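Local atomic coordinates of probable porin (Pseudomonas aeruginosa, PDB entry 2Y0H), a protein that probably acts as an outer-membrane porin of the OprD family, forming an 18-stranded beta barrel for passage of small solutes across the membrane. Residues A[320-325]-A[344-349]; A[364-369]-A[378-383]. All coordinates share one frame; numbering follows the deposited sequence.

Contact 1: residues A[320-325]-A[344-349]; sequences LMTRYV and RNTDLS
Arg323 and Asn345 meet through one amide oxygen: Arg323 NE donates to Asn345 OD1 at 3.2 Å, onto a lone pair of OD1 in the amide plane, and Arg323 NH2 reaches the same OD1 at 3.3 Å. The oxygen lies close to the guanidinium plane, although the amide plane is turned 55° from it. Arg323 CG stands between its backbone N and carbonyl carbon (chi1 59°), and the extended chain beyond carries NE to Asn345. The backbone N of Ala290 also donates to Asn345 OD1, while Asn345 ND2 turns to Glu343. Alongside, Met321 CE sits over one face of the Arg323 guanidinium and touches Asp347 OD2 at 3.5 Å, a carboxylate oxygen that is salt-bridged to Arg365. On the other face of the sheet, Thr322 OG1 and Thr346 OG1 share a hydrogen bond of 3.0 Å. There too, Tyr324 CD1 lies over the Arg344 guanidinium, 4.0 Å from Arg344 NE. Paired backbone bonds join Met321 with Asp347 and Arg323 with Asn345, fixing this antiparallel register. Strands 318-330 and 339-351 form a hairpin in the barrel wall, flanked by strand 300-309 on one side and strand 361-371 on the other.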
loop_
_atom_site.group_PDB
_atom_site.type_symbol
_atom_site.label_atom_id
_atom_site.label_comp_id
_atom_site.label_asym_id
_atom_site.label_seq_id
_atom_site.Cartn_x
_atom_site.Cartn_y
_atom_site.Cartn_z
ATOM N N LEU A 320 -13.204 -14.152 -6.238
ATOM C CA LEU A 320 -12.030 -15.000 -6.111
ATOM C C LEU A 320 -10.801 -14.293 -6.687
ATOM O O LEU A 320 -10.858 -13.749 -7.792
ATOM C CB LEU A 320 -12.260 -16.304 -6.870
ATOM C CG LEU A 320 -11.028 -17.191 -7.056
ATOM C CD1 LEU A 320 -10.587 -17.748 -5.715
ATOM C CD2 LEU A 320 -11.308 -18.319 -8.053
ATOM N N MET A 321 -9.699 -14.283 -5.938
ATOM C CA MET A 321 -8.410 -13.859 -6.497
ATOM C C MET A 321 -7.356 -14.906 -6.171
ATOM O O MET A 321 -7.217 -15.309 -5.021
ATOM C CB MET A 321 -7.977 -12.490 -5.965
ATOM C CG MET A 321 -6.723 -11.882 -6.658
ATOM S SD MET A 321 -5.127 -12.628 -6.223
ATOM C CE MET A 321 -4.877 -12.046 -4.538
ATOM N N THR A 322 -6.641 -15.379 -7.184
ATOM C CA THR A 322 -5.511 -16.261 -6.933
ATOM C C THR A 322 -4.329 -15.820 -7.793
ATOM O O THR A 322 -4.484 -15.484 -8.970
ATOM C CB THR A 322 -5.859 -17.749 -7.154
ATOM O OG1 THR A 322 -4.783 -18.567 -6.667
ATOM C CG2 THR A 322 -6.127 -18.037 -8.633
ATOM N N ARG A 323 -3.155 -15.769 -7.186
ATOM C CA ARG A 323 -1.990 -15.280 -7.886
ATOM C C ARG A 323 -0.764 -16.043 -7.415
ATOM O O ARG A 323 -0.738 -16.580 -6.308
ATOM C CB ARG A 323 -1.821 -13.768 -7.667
ATOM C CG ARG A 323 -1.670 -13.371 -6.198
ATOM C CD ARG A 323 -1.626 -11.846 -6.008
ATOM N NE ARG A 323 -1.587 -11.487 -4.593
ATOM C CZ ARG A 323 -1.824 -10.272 -4.116
ATOM N NH1 ARG A 323 -2.127 -9.274 -4.936
ATOM N NH2 ARG A 323 -1.771 -10.059 -2.813
ATOM N N TYR A 324 0.243 -16.093 -8.274
ATOM C CA TYR A 324 1.459 -16.822 -7.995
ATOM C C TYR A 324 2.616 -15.980 -8.506
ATOM O O TYR A 324 2.566 -15.439 -9.611
ATOM C CB TYR A 324 1.425 -18.189 -8.694
ATOM C CG TYR A 324 2.733 -18.950 -8.653
ATOM C CD1 TYR A 324 3.026 -19.818 -7.608
ATOM C CD2 TYR A 324 3.674 -18.802 -9.661
ATOM C CE1 TYR A 324 4.221 -20.520 -7.573
ATOM C CE2 TYR A 324 4.867 -19.499 -9.634
ATOM C CZ TYR A 324 5.133 -20.357 -8.587
ATOM O OH TYR A 324 6.327 -21.044 -8.559
ATOM N N VAL A 325 3.648 -15.847 -7.685
ATOM C CA VAL A 325 4.832 -15.094 -8.061
ATOM C C VAL A 325 6.045 -15.948 -7.774
ATOM O O VAL A 325 6.137 -16.580 -6.722
ATOM C CB VAL A 325 4.956 -13.799 -7.249
ATOM C CG1 VAL A 325 6.316 -13.137 -7.519
ATOM C CG2 VAL A 325 3.806 -12.854 -7.577
ATOM N N ARG A 344 2.165 -18.188 -3.370
ATOM C CA ARG A 344 0.824 -18.202 -3.908
ATOM C C ARG A 344 -0.122 -17.567 -2.892
ATOM O O ARG A 344 0.020 -17.782 -1.695
ATOM C CB ARG A 344 0.387 -19.630 -4.235
ATOM C CG ARG A 344 -1.101 -19.773 -4.525
ATOM C CD ARG A 344 -1.323 -20.434 -5.869
ATOM N NE ARG A 344 -0.339 -21.490 -6.100
ATOM C CZ ARG A 344 -0.302 -22.244 -7.192
ATOM N NH1 ARG A 344 -1.208 -22.057 -8.147
ATOM N NH2 ARG A 344 0.633 -23.182 -7.325
ATOM N N ASN A 345 -1.059 -16.764 -3.388
ATOM C CA ASN A 345 -2.088 -16.131 -2.572
ATOM C C ASN A 345 -3.431 -16.480 -3.171
ATOM O O ASN A 345 -3.640 -16.296 -4.370
ATOM C CB ASN A 345 -1.963 -14.603 -2.596
ATOM C CG ASN A 345 -0.759 -14.085 -1.836
ATOM O OD1 ASN A 345 -0.375 -12.923 -1.990
ATOM N ND2 ASN A 345 -0.165 -14.931 -1.013
ATOM N N THR A 346 -4.338 -16.997 -2.354
ATOM C CA THR A 346 -5.699 -17.207 -2.797
ATOM C C THR A 346 -6.615 -16.493 -1.823
ATOM O O THR A 346 -6.591 -16.759 -0.621
ATOM C CB THR A 346 -6.062 -18.696 -2.872
ATOM O OG1 THR A 346 -5.222 -19.342 -3.834
ATOM C CG2 THR A 346 -7.512 -18.866 -3.280
ATOM N N ASP A 347 -7.391 -15.557 -2.345
ATOM C CA ASP A 347 -8.308 -14.781 -1.526
ATOM C C ASP A 347 -9.728 -15.049 -1.975
ATOM O O ASP A 347 -10.024 -15.035 -3.168
ATOM C CB ASP A 347 -8.008 -13.286 -1.637
ATOM C CG ASP A 347 -6.687 -12.922 -1.020
ATOM O OD1 ASP A 347 -6.191 -13.741 -0.222
ATOM O OD2 ASP A 347 -6.148 -11.832 -1.315
ATOM N N LEU A 348 -10.602 -15.318 -1.018
ATOM C CA LEU A 348 -12.018 -15.333 -1.293
ATOM C C LEU A 348 -12.610 -14.220 -0.460
ATOM O O LEU A 348 -12.434 -14.173 0.755
ATOM C CB LEU A 348 -12.630 -16.683 -0.934
ATOM C CG LEU A 348 -14.076 -16.909 -1.379
ATOM C CD1 LEU A 348 -14.223 -16.821 -2.902
ATOM C CD2 LEU A 348 -14.586 -18.243 -0.853
ATOM N N SER A 349 -13.285 -13.297 -1.115
ATOM C CA SER A 349 -13.842 -12.172 -0.407
ATOM C C SER A 349 -15.345 -12.101 -0.666
ATOM O O SER A 349 -15.811 -12.392 -1.769
ATOM C CB SER A 349 -13.132 -10.880 -0.820
ATOM O OG SER A 349 -13.816 -10.229 -1.867
#

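Contact 2: residues A[364-369]-A[378-383]; sequences WRNITY and DENRFI
Trp364, with CG anti to its backbone N (chi1 168°), and Asn380, with CG anti to its carbonyl carbon, send their flat groups the same way, side by side and only 13° from coplanar. The indole edge faces the amide, and Trp364 NE1 makes a weak hydrogen bond to Asn380 OD1 at 3.3 Å. Beside them, Trp364 CB rests on Phe382 CD1 at 4.2 Å. On the opposite face two arginines stand beside Ile367 and Glu379. Arg365, bent at chi3, and Arg381, extended to NE, run alongside each other and bring their NH1 atoms to 3.9 Å, their guanidinium planes 89° apart. Water 1 probably eases this meeting of like charges, accepting from Arg365 NH1 at 3.0 Å and from Arg381 NH1 at 2.8 Å. Each arginine also has an acidic partner, Asp347 for Arg365 and Glu379 for Arg381, whose NE lies 2.6 Å from Glu379 OE2, above the carboxylate plane. Ile367 CD1 lies over one face of the Arg381 guanidinium, toward the rim, 3.7 Å from Arg381 NH2, while Glu379 and water 1 meet the group at its edge. Water 2 lies between Thr368 OG1 and Asp378 OD1, donating to the carboxylate at 2.8 Å; the other oxygen, Asp378 OD2, forms salt bridges with Arg22 and Arg370. Backbone bonds in both directions between Arg365 and Arg381, and between Ile367 and Glu379, hold the two strands together. This is the last hairpin of an antiparallel beta barrel, with strand 376-389 closing onto strand 7-22. Trp364 and Phe382, at one end of a face shared with Asn366, Asn380, Thr368 and Asp378, probably meet the membrane; the arginines opposite are consistent with the basic pore lining of an OprD-type channel.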
loop_
_atom_site.group_PDB
_atom_site.type_symbol
_atom_site.label_atom_id
_atom_site.label_comp_id
_atom_site.label_asym_id
_atom_site.label_seq_id
_atom_site.Cartn_x
_atom_site.Cartn_y
_atom_site.Cartn_z
ATOM N N TRP A 364 -11.221 -14.368 3.304
ATOM C CA TRP A 364 -10.364 -15.494 3.639
ATOM C C TRP A 364 -9.160 -15.473 2.711
ATOM O O TRP A 364 -9.324 -15.442 1.493
ATOM C CB TRP A 364 -11.099 -16.830 3.496
ATOM C CG TRP A 364 -10.161 -18.014 3.565
ATOM C CD1 TRP A 364 -9.488 -18.465 4.668
ATOM C CD2 TRP A 364 -9.782 -18.888 2.481
ATOM N NE1 TRP A 364 -8.717 -19.560 4.340
ATOM C CE2 TRP A 364 -8.880 -19.841 3.007
ATOM C CE3 TRP A 364 -10.118 -18.956 1.121
ATOM C CZ2 TRP A 364 -8.316 -20.853 2.223
ATOM C CZ3 TRP A 364 -9.553 -19.960 0.340
ATOM C CH2 TRP A 364 -8.660 -20.891 0.895
ATOM N N ARG A 365 -7.962 -15.484 3.294
ATOM C CA ARG A 365 -6.721 -15.456 2.530
ATOM C C ARG A 365 -5.878 -16.679 2.852
ATOM O O ARG A 365 -5.593 -16.947 4.020
ATOM C CB ARG A 365 -5.889 -14.218 2.873
ATOM C CG ARG A 365 -6.654 -12.912 3.002
ATOM C CD ARG A 365 -5.703 -11.714 2.906
ATOM N NE ARG A 365 -5.094 -11.611 1.580
ATOM C CZ ARG A 365 -4.216 -10.679 1.223
ATOM N NH1 ARG A 365 -3.819 -9.762 2.094
ATOM N NH2 ARG A 365 -3.729 -10.673 -0.007
ATOM N N ASN A 366 -5.465 -17.404 1.815
ATOM C CA ASN A 366 -4.530 -18.506 1.973
ATOM C C ASN A 366 -3.178 -18.105 1.417
ATOM O O ASN A 366 -3.067 -17.648 0.273
ATOM C CB ASN A 366 -5.050 -19.778 1.289
ATOM C CG ASN A 366 -4.151 -20.994 1.536
ATOM O OD1 ASN A 366 -3.318 -21.002 2.446
ATOM N ND2 ASN A 366 -4.326 -22.033 0.720
ATOM N N ILE A 367 -2.144 -18.272 2.230
ATOM C CA ILE A 367 -0.801 -17.878 1.837
ATOM C C ILE A 367 0.164 -19.061 1.855
ATOM O O ILE A 367 0.345 -19.713 2.876
ATOM C CB ILE A 367 -0.268 -16.771 2.752
ATOM C CG1 ILE A 367 -1.179 -15.553 2.673
ATOM C CG2 ILE A 367 1.143 -16.382 2.370
ATOM C CD1 ILE A 367 -0.751 -14.424 3.551
ATOM N N THR A 368 0.782 -19.340 0.718
ATOM C CA THR A 368 1.796 -20.386 0.670
ATOM C C THR A 368 3.077 -19.796 0.104
ATOM O O THR A 368 3.061 -19.159 -0.955
ATOM C CB THR A 368 1.347 -21.604 -0.170
ATOM O OG1 THR A 368 0.066 -22.055 0.281
ATOM C CG2 THR A 368 2.346 -22.745 -0.029
ATOM N N TYR A 369 4.176 -19.995 0.826
ATOM C CA TYR A 369 5.461 -19.402 0.476
ATOM C C TYR A 369 6.603 -20.372 0.735
ATOM O O TYR A 369 6.655 -20.999 1.787
ATOM C CB TYR A 369 5.702 -18.134 1.300
ATOM C CG TYR A 369 7.116 -17.615 1.210
ATOM C CD1 TYR A 369 7.518 -16.836 0.132
ATOM C CD2 TYR A 369 8.055 -17.906 2.199
ATOM C CE1 TYR A 369 8.813 -16.351 0.034
ATOM C CE2 TYR A 369 9.358 -17.426 2.117
ATOM C CZ TYR A 369 9.728 -16.648 1.032
ATOM O OH TYR A 369 11.013 -16.174 0.926
ATOM N N ASP A 378 3.191 -21.213 5.669
ATOM C CA ASP A 378 1.802 -21.449 5.337
ATOM C C ASP A 378 1.014 -20.641 6.326
ATOM O O ASP A 378 1.360 -20.582 7.502
ATOM C CB ASP A 378 1.442 -22.918 5.465
ATOM C CG ASP A 378 2.136 -23.767 4.439
ATOM O OD1 ASP A 378 1.630 -23.861 3.308
ATOM O OD2 ASP A 378 3.200 -24.324 4.760
ATOM N N GLU A 379 -0.037 -20.002 5.841
ATOM C CA GLU A 379 -0.787 -19.087 6.663
ATOM C C GLU A 379 -2.192 -18.924 6.121
ATOM O O GLU A 379 -2.414 -18.877 4.902
ATOM C CB GLU A 379 -0.088 -17.724 6.744
ATOM C CG GLU A 379 -0.957 -16.643 7.367
ATOM C CD GLU A 379 -0.185 -15.395 7.734
ATOM O OE1 GLU A 379 1.065 -15.410 7.667
ATOM O OE2 GLU A 379 -0.839 -14.395 8.099
ATOM N N ASN A 380 -3.139 -18.863 7.044
ATOM C CA ASN A 380 -4.495 -18.520 6.703
ATOM C C ASN A 380 -4.907 -17.314 7.519
ATOM O O ASN A 380 -4.572 -17.207 8.695
ATOM C CB ASN A 380 -5.416 -19.712 6.939
ATOM C CG ASN A 380 -5.142 -20.848 5.965
ATOM O OD1 ASN A 380 -5.741 -20.920 4.890
ATOM N ND2 ASN A 380 -4.207 -21.719 6.319
ATOM N N ARG A 381 -5.600 -16.382 6.883
ATOM C CA ARG A 381 -6.124 -15.240 7.606
ATOM C C ARG A 381 -7.609 -15.179 7.377
ATOM O O ARG A 381 -8.097 -15.582 6.324
ATOM C CB ARG A 381 -5.506 -13.939 7.110
ATOM C CG ARG A 381 -4.004 -13.921 7.095
ATOM C CD ARG A 381 -3.482 -12.549 6.691
ATOM N NE ARG A 381 -2.033 -12.572 6.614
ATOM C CZ ARG A 381 -1.301 -11.654 6.002
ATOM N NH1 ARG A 381 -1.888 -10.622 5.405
ATOM N NH2 ARG A 381 0.022 -11.775 5.985
ATOM N N PHE A 382 -8.328 -14.670 8.365
ATOM C CA PHE A 382 -9.722 -14.338 8.166
ATOM C C PHE A 382 -9.947 -12.955 8.735
ATOM O O PHE A 382 -9.654 -12.692 9.910
ATOM C CB PHE A 382 -10.653 -15.371 8.805
ATOM C CG PHE A 382 -12.094 -15.156 8.467
ATOM C CD1 PHE A 382 -12.583 -15.521 7.224
ATOM C CD2 PHE A 382 -12.959 -14.578 9.384
ATOM C CE1 PHE A 382 -13.912 -15.316 6.903
ATOM C CE2 PHE A 382 -14.292 -14.379 9.073
ATOM C CZ PHE A 382 -14.766 -14.744 7.830
ATOM N N ILE A 383 -10.430 -12.062 7.880
ATOM C CA ILE A 383 -10.576 -10.660 8.219
ATOM C C ILE A 383 -12.013 -10.237 7.994
ATOM O O ILE A 383 -12.590 -10.531 6.944
ATOM C CB ILE A 383 -9.663 -9.776 7.345
ATOM C CG1 ILE A 383 -8.200 -10.189 7.502
ATOM C CG2 ILE A 383 -9.837 -8.309 7.675
ATOM C CD1 ILE A 383 -7.664 -10.945 6.306
HETATM O O HOH W 1 -4.198 -9.087 4.981
HETATM O O HOH W 2 -0.996 -22.876 3.069
#

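How the contacts relate
The hairpin of contact 1 is complete before that of contact 2 begins, and together they supply the last four strands of one barrel sheet. Their centres are 9 Å apart. Strands 339-351 and 361-371 join them edge to edge: Arg344 N lies 2.8 Å from Thr368 O and Thr346 O 2.8 Å from Asn366 N, probable hydrogen bonds. On the face bearing the arginines, probably the pore side, a charge pair bridges the two contacts, and Arg323, Arg365 and Arg381 fall in succession across the sheet, as expected for the basic strip of an OprD channel. On the other face, probably the outer one since a bound detergent lies near Leu348, Leu348 packs against Trp364.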